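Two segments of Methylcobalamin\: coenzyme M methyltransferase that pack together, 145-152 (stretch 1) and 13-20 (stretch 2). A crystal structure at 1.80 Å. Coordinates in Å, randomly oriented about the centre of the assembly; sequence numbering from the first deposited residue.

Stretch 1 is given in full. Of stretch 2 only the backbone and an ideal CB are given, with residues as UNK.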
# COMPACT_ATOMS: atom_id res chain seq x y z
N GLY A 145 -11.02 -4.30 18.15
CA GLY A 145 -12.44 -4.49 18.00
C GLY A 145 -12.96 -4.11 16.61
O GLY A 145 -12.15 -3.84 15.65
N PRO A 146 -14.28 -4.14 16.46
CA PRO A 146 -14.86 -4.11 15.15
C PRO A 146 -14.89 -2.72 14.53
O PRO A 146 -15.06 -2.63 13.32
CB PRO A 146 -16.30 -4.64 15.37
CG PRO A 146 -16.60 -4.28 16.79
CD PRO A 146 -15.29 -4.31 17.52
N ASP A 147 -14.68 -1.67 15.32
CA ASP A 147 -14.88 -0.30 14.82
C ASP A 147 -13.68 0.48 14.29
O ASP A 147 -13.84 1.64 13.87
CB ASP A 147 -15.56 0.53 15.91
CG ASP A 147 -16.96 -0.03 16.26
OD1 ASP A 147 -17.63 -0.74 15.44
OD2 ASP A 147 -17.41 0.31 17.37
N VAL A 148 -12.51 -0.14 14.30
CA VAL A 148 -11.31 0.40 13.71
C VAL A 148 -10.99 -0.40 12.48
O VAL A 148 -10.98 -1.65 12.55
CB VAL A 148 -10.16 0.29 14.69
CG1 VAL A 148 -8.87 0.82 14.10
CG2 VAL A 148 -10.51 1.05 15.94
N PRO A 149 -10.68 0.27 11.38
CA PRO A 149 -10.39 -0.47 10.16
C PRO A 149 -8.93 -1.00 10.12
O PRO A 149 -8.04 -0.35 10.61
CB PRO A 149 -10.61 0.57 9.08
CG PRO A 149 -10.18 1.85 9.69
CD PRO A 149 -10.58 1.74 11.17
N ILE A 150 -8.71 -2.13 9.47
CA ILE A 150 -7.44 -2.76 9.29
C ILE A 150 -7.17 -2.73 7.83
O ILE A 150 -7.99 -3.18 7.05
CB ILE A 150 -7.41 -4.23 9.78
CG1 ILE A 150 -7.75 -4.28 11.26
CG2 ILE A 150 -6.04 -4.88 9.48
CD1 ILE A 150 -7.79 -5.70 11.80
N VAL A 151 -6.08 -2.07 7.47
CA VAL A 151 -5.60 -2.02 6.11
C VAL A 151 -4.45 -3.06 5.88
O VAL A 151 -3.43 -3.04 6.53
CB VAL A 151 -5.05 -0.64 5.81
CG1 VAL A 151 -4.59 -0.64 4.37
CG2 VAL A 151 -6.13 0.44 6.05
N GLY A 152 -4.69 -4.00 4.98
CA GLY A 152 -3.72 -4.92 4.55
C GLY A 152 -2.96 -4.43 3.35
O GLY A 152 -3.51 -4.30 2.28
N UNK A 13 -20.68 7.80 12.53
CA UNK A 13 -19.67 7.01 11.87
C UNK A 13 -18.73 6.48 12.93
O UNK A 13 -18.55 7.10 13.97
CB UNK A 13 -18.92 7.82 10.81
N UNK A 14 -18.15 5.31 12.64
CA UNK A 14 -17.01 4.73 13.34
C UNK A 14 -15.81 4.97 12.45
O UNK A 14 -15.95 5.35 11.29
CB UNK A 14 -17.21 3.24 13.64
N UNK A 15 -14.62 4.76 13.00
CA UNK A 15 -13.44 4.95 12.18
C UNK A 15 -13.52 4.04 10.96
O UNK A 15 -13.04 4.44 9.89
CB UNK A 15 -12.17 4.68 12.98
N UNK A 16 -14.07 2.84 11.14
CA UNK A 16 -14.17 1.89 10.07
C UNK A 16 -15.18 2.33 9.01
O UNK A 16 -14.86 2.35 7.83
CB UNK A 16 -14.55 0.52 10.63
N UNK A 17 -16.39 2.67 9.46
CA UNK A 17 -17.49 3.06 8.52
C UNK A 17 -17.14 4.34 7.76
O UNK A 17 -17.46 4.45 6.57
CB UNK A 17 -18.80 3.26 9.28
N UNK A 18 -16.45 5.26 8.42
CA UNK A 18 -16.04 6.51 7.76
C UNK A 18 -15.02 6.21 6.69
O UNK A 18 -15.06 6.81 5.60
CB UNK A 18 -15.47 7.51 8.77
N UNK A 19 -14.02 5.35 7.01
CA UNK A 19 -12.98 5.07 6.01
C UNK A 19 -13.57 4.47 4.75
O UNK A 19 -13.23 4.85 3.63
CB UNK A 19 -11.92 4.13 6.58
N UNK A 20 -14.41 3.47 4.93
CA UNK A 20 -15.02 2.77 3.83
C UNK A 20 -15.95 3.72 3.01
O UNK A 20 -15.93 3.77 1.78
CB UNK A 20 -15.80 1.57 4.36

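Position 13 precedes the helix, with extended backbone angles (phi/psi -76/151), and its ideal CB has nothing of stretch 1 within 5.5 Å. Stretch 1 therefore sets no requirement, and almost any side chain would do. The residue is F13; its CB is 8.5 Å from D147 O, and the ring lies farther off.

Position 14 is also extended (-103/167), and helical angles begin at the next residue. This is the N-cap, where the first turn leaves backbone NH groups without carbonyl partners, so a short side chain with an acceptor, such as Ser, Thr, Asp or Asn, is favoured. CA-to-CB points toward stretch 1, and the ideal CB lies 3.7 Å from D147 O, which also argues for a compact group. T14 meets both demands. With chi1 in p, T14 OG1 accepts from the backbone N of position 17 at 3.1 Å, the capping bond. T14 OG1 also lies 2.5 Å from a water that donates to D147 OD1 at 2.9 Å, while T14 CG2 comes within 3.8 Å of D147 CG.

Position 15 opens the helix and points toward stretch 1. Its ideal CB is 3.6 Å from D147 O and 3.8 Å from P149 CD, and the methyls of V148 lie farther out, so a medium aliphatic chain such as Leu, Ile or Met would suit. L15, in the m,t rotamer, packs its CB against P149 CD at 3.8 Å and extends CD1 to within 4.1 Å of V148 CG2.

Position 16 stands at the closest approach of the two backbones, its CA 4.5 Å from P149 CA. Its backbone N donates to D147 O at 3.0 Å, a bond available to any residue but proline. CA-to-CB runs sideways, passing close to D147 O and P149 N, and the carbonyl of P146 lies farther along as an acceptor. A chain carrying a donor would suit, Lys or Arg and perhaps Gln or Asn. K16 supplies the donor: its aliphatic part starts beside P149, K16 CB to P149 CB 4.2 Å, and its NZ donates to P146 O at 2.7 Å. Backbone and side chain thus tie one residue to two successive carbonyls of the turn.

Position 17 points sideways. Stretch 1 asks nothing here, but three residues after the N-cap a side-chain acceptor, as in Thr, Ser, Glu or Asp, can take the free NH of residue 14. T17 does so: its OG1 accepts from T14 N at 2.9 Å, making the exchange reciprocal.

Position 18 is out of reach of stretch 1, which leaves its identity open. R18 bonds through its guanidinium elsewhere in the structure.

Position 19, one turn after 15, again points toward stretch 1, with its ideal CB 4.2 Å from P149 CG and V151 beyond. Nothing polar is offered, so Leu, Ile or Met would serve. L19 (t,p) sets CD2 3.7 Å from P149 CG and 4.3 Å from V151 CG2, spanning the two.

Position 20 turns sideways and is little constrained by stretch 1. The closest approach of the L20 side chain is CG to P149 CB, 6.0 Å, too far for contact.

Stretch 2 13-20: FTLKTRLL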
# COMPACT_ATOMS: atom_id res chain seq x y z
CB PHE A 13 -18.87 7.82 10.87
CG PHE A 13 -19.63 8.19 9.64
CD1 PHE A 13 -19.70 7.31 8.55
CD2 PHE A 13 -20.26 9.42 9.54
CE1 PHE A 13 -20.36 7.66 7.39
CE2 PHE A 13 -20.96 9.76 8.39
CZ PHE A 13 -21.03 8.89 7.32
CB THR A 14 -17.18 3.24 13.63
OG1 THR A 14 -17.20 2.48 12.41
CG2 THR A 14 -18.42 3.00 14.42
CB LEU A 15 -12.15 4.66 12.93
CG LEU A 15 -11.77 5.50 14.15
CD1 LEU A 15 -10.42 4.97 14.67
CD2 LEU A 15 -11.86 7.02 13.92
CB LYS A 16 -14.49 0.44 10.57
CG LYS A 16 -14.86 -0.56 9.45
CD LYS A 16 -14.88 -2.01 9.86
CE LYS A 16 -16.12 -2.54 10.56
NZ LYS A 16 -15.79 -3.96 11.12
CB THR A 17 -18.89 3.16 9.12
OG1 THR A 17 -18.89 4.14 10.12
CG2 THR A 17 -19.49 1.85 9.65
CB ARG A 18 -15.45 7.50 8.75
CG ARG A 18 -15.05 8.83 8.16
CD ARG A 18 -14.46 9.76 9.18
NE ARG A 18 -15.43 10.15 10.22
CZ ARG A 18 -15.36 9.83 11.51
NH1 ARG A 18 -14.39 9.09 11.99
NH2 ARG A 18 -16.29 10.25 12.35
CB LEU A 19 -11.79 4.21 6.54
CG LEU A 19 -10.64 3.93 5.55
CD1 LEU A 19 -10.07 5.24 4.99
CD2 LEU A 19 -9.56 3.01 6.18
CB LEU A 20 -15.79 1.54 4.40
CG LEU A 20 -14.91 0.41 4.92
CD1 LEU A 20 -15.83 -0.63 5.53
CD2 LEU A 20 -14.04 -0.23 3.87
O HOH W 1 -17.96 0.14 12.70
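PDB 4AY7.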